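Local coordinates for protein putative methyltransferase (Porphyromonas gingivalis, PDB 3LL7) that is a putative methyltransferase, probably using S-adenosylmethionine, whose substrate is not established, at residues P157-F162 / T196-F201. Residues are numbered along the deposited sequence; the frame is centred on the assembly and turned at random.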
loop_
_atom_site.group_PDB
_atom_site.type_symbol
_atom_site.label_atom_id
_atom_site.label_comp_id
_atom_site.label_asym_id
_atom_site.label_seq_id
_atom_site.Cartn_x
_atom_site.Cartn_y
_atom_site.Cartn_z
ATOM N N PRO A 157 22.613 -2.852 21.612
ATOM C CA PRO A 157 23.646 -1.867 21.949
ATOM C C PRO A 157 24.148 -1.030 20.760
ATOM O O PRO A 157 24.297 0.189 20.909
ATOM C CB PRO A 157 24.797 -2.732 22.536
ATOM C CG PRO A 157 24.093 -3.921 23.111
ATOM C CD PRO A 157 22.987 -4.204 22.076
ATOM N N LEU A 158 24.389 -1.656 19.609
ATOM C CA LEU A 158 24.824 -0.916 18.411
ATOM C C LEU A 158 23.761 0.090 17.948
ATOM O O LEU A 158 24.072 1.241 17.610
ATOM C CB LEU A 158 25.162 -1.866 17.263
ATOM C CG LEU A 158 25.581 -1.266 15.914
ATOM C CD1 LEU A 158 27.084 -0.930 15.869
ATOM C CD2 LEU A 158 25.257 -2.234 14.823
ATOM N N ILE A 159 22.513 -0.350 17.926
ATOM C CA ILE A 159 21.409 0.567 17.558
ATOM C C ILE A 159 21.319 1.780 18.521
ATOM O O ILE A 159 21.203 2.925 18.081
ATOM C CB ILE A 159 20.064 -0.162 17.493
ATOM C CG1 ILE A 159 20.080 -1.243 16.406
ATOM C CG2 ILE A 159 18.926 0.843 17.214
ATOM C CD1 ILE A 159 18.977 -2.275 16.555
ATOM N N LYS A 160 21.385 1.519 19.824
ATOM C CA LYS A 160 21.303 2.586 20.840
ATOM C C LYS A 160 22.457 3.576 20.754
ATOM O O LYS A 160 22.244 4.779 20.881
ATOM C CB LYS A 160 21.182 2.014 22.255
ATOM C CG LYS A 160 19.912 1.214 22.439
ATOM C CD LYS A 160 19.848 0.554 23.800
ATOM C CE LYS A 160 18.660 -0.387 23.845
ATOM N NZ LYS A 160 18.468 -0.950 25.200
ATOM N N THR A 161 23.663 3.061 20.524
ATOM C CA THR A 161 24.845 3.894 20.318
ATOM C C THR A 161 24.733 4.760 19.065
ATOM O O THR A 161 25.072 5.953 19.095
ATOM C CB THR A 161 26.129 3.031 20.277
ATOM O OG1 THR A 161 26.236 2.326 21.520
ATOM C CG2 THR A 161 27.375 3.897 20.063
ATOM N N PHE A 162 24.224 4.164 17.982
ATOM C CA PHE A 162 24.000 4.876 16.728
ATOM C C PHE A 162 23.069 6.064 16.932
ATOM O O PHE A 162 23.278 7.124 16.341
ATOM C CB PHE A 162 23.411 3.922 15.677
ATOM C CG PHE A 162 23.384 4.478 14.275
ATOM C CD1 PHE A 162 24.510 5.085 13.719
ATOM C CD2 PHE A 162 22.236 4.349 13.492
ATOM C CE1 PHE A 162 24.487 5.577 12.408
ATOM C CE2 PHE A 162 22.206 4.828 12.180
ATOM C CZ PHE A 162 23.325 5.451 11.638
ATOM N N THR A 196 8.870 0.649 23.668
ATOM C CA THR A 196 9.318 0.922 25.039
ATOM C C THR A 196 10.847 1.014 25.094
ATOM O O THR A 196 11.407 1.920 25.717
ATOM C CB THR A 196 8.844 -0.158 26.046
ATOM O OG1 THR A 196 7.478 -0.502 25.783
ATOM C CG2 THR A 196 8.961 0.350 27.476
ATOM N N GLU A 197 11.511 0.082 24.422
ATOM C CA GLU A 197 12.953 -0.003 24.495
ATOM C C GLU A 197 13.675 0.999 23.586
ATOM O O GLU A 197 14.745 1.505 23.952
ATOM C CB GLU A 197 13.416 -1.427 24.190
ATOM C CG GLU A 197 14.862 -1.660 24.589
ATOM C CD GLU A 197 15.239 -3.121 24.690
ATOM O OE1 GLU A 197 14.491 -3.989 24.185
ATOM O OE2 GLU A 197 16.310 -3.393 25.263
ATOM N N LEU A 198 13.107 1.274 22.411
ATOM C CA LEU A 198 13.816 2.053 21.393
ATOM C C LEU A 198 13.397 3.516 21.196
ATOM O O LEU A 198 14.198 4.320 20.722
ATOM C CB LEU A 198 13.857 1.295 20.053
ATOM C CG LEU A 198 14.785 0.070 20.090
ATOM C CD1 LEU A 198 14.675 -0.788 18.817
ATOM C CD2 LEU A 198 16.237 0.487 20.335
ATOM N N LEU A 199 12.176 3.879 21.576
ATOM C CA LEU A 199 11.766 5.293 21.486
ATOM C C LEU A 199 12.740 6.285 22.151
ATOM O O LEU A 199 12.948 7.379 21.607
ATOM C CB LEU A 199 10.336 5.513 21.988
ATOM C CG LEU A 199 9.246 5.102 21.004
ATOM C CD1 LEU A 199 7.864 5.231 21.642
ATOM C CD2 LEU A 199 9.357 5.945 19.734
ATOM N N PRO A 200 13.355 5.901 23.305
ATOM C CA PRO A 200 14.358 6.775 23.904
ATOM C C PRO A 200 15.651 6.968 23.100
ATOM O O PRO A 200 16.482 7.798 23.489
ATOM C CB PRO A 200 14.687 6.068 25.228
ATOM C CG PRO A 200 13.475 5.260 25.525
ATOM C CD PRO A 200 13.035 4.771 24.207
ATOM N N PHE A 201 15.835 6.212 22.017
ATOM C CA PHE A 201 17.094 6.239 21.261
ATOM C C PHE A 201 16.932 6.591 19.797
ATOM O O PHE A 201 17.834 6.344 18.990
ATOM C CB PHE A 201 17.820 4.899 21.391
ATOM C CG PHE A 201 18.294 4.620 22.773
ATOM C CD1 PHE A 201 19.489 5.176 23.234
ATOM C CD2 PHE A 201 17.550 3.813 23.631
ATOM C CE1 PHE A 201 19.941 4.934 24.522
ATOM C CE2 PHE A 201 18.008 3.555 24.942
ATOM C CZ PHE A 201 19.200 4.121 25.378
#
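Lys160 has CG anti to its carbonyl carbon (chi1 -63°) and an extended chain beyond, which carries the side chain across Phe201 to Glu197. Phe201 CG is likewise anti to its own carbonyl carbon (chi1 -66°), and the ring turns one face to the lysine. The contact pairs two neighbouring helices, 156-162 and 191-198, on one side of the parallel part of a mixed sheet, consistent with a Rossmann-like methyltransferase fold. Strand 166-173 lies between them in the chain.

Lys160 CG sits over the ring centre in a CH-pi contact, 3.7 Å from the centroid of Phe201. CB approaches the ring near Phe201 CD1, 3.7 Å away, and CD lies 3.7 Å from Phe201 CE2. The methylenes thus run over the face. Beyond the ring, Lys160 NZ forms a salt bridge with Glu197 OE2 at 3.3 Å. The ammonium reaches this oxygen on its anti side, somewhat out of the carboxylate plane. The lysine and glutamate side chains cross at about a right angle.

Deeper in, Ile159 CG2 meets Leu198 CD2 at 4.1 Å, and the buried side chains cross at about a right angle. Ile159 also packs on Ile121 of strand 117-122 and on Leu100. Phe201 N hydrogen-bonds to Leu198 O at 2.8 Å. Lys160 O lies 3.6 Å from Phe201 CD1, out of the ring plane on the lysine chain's side.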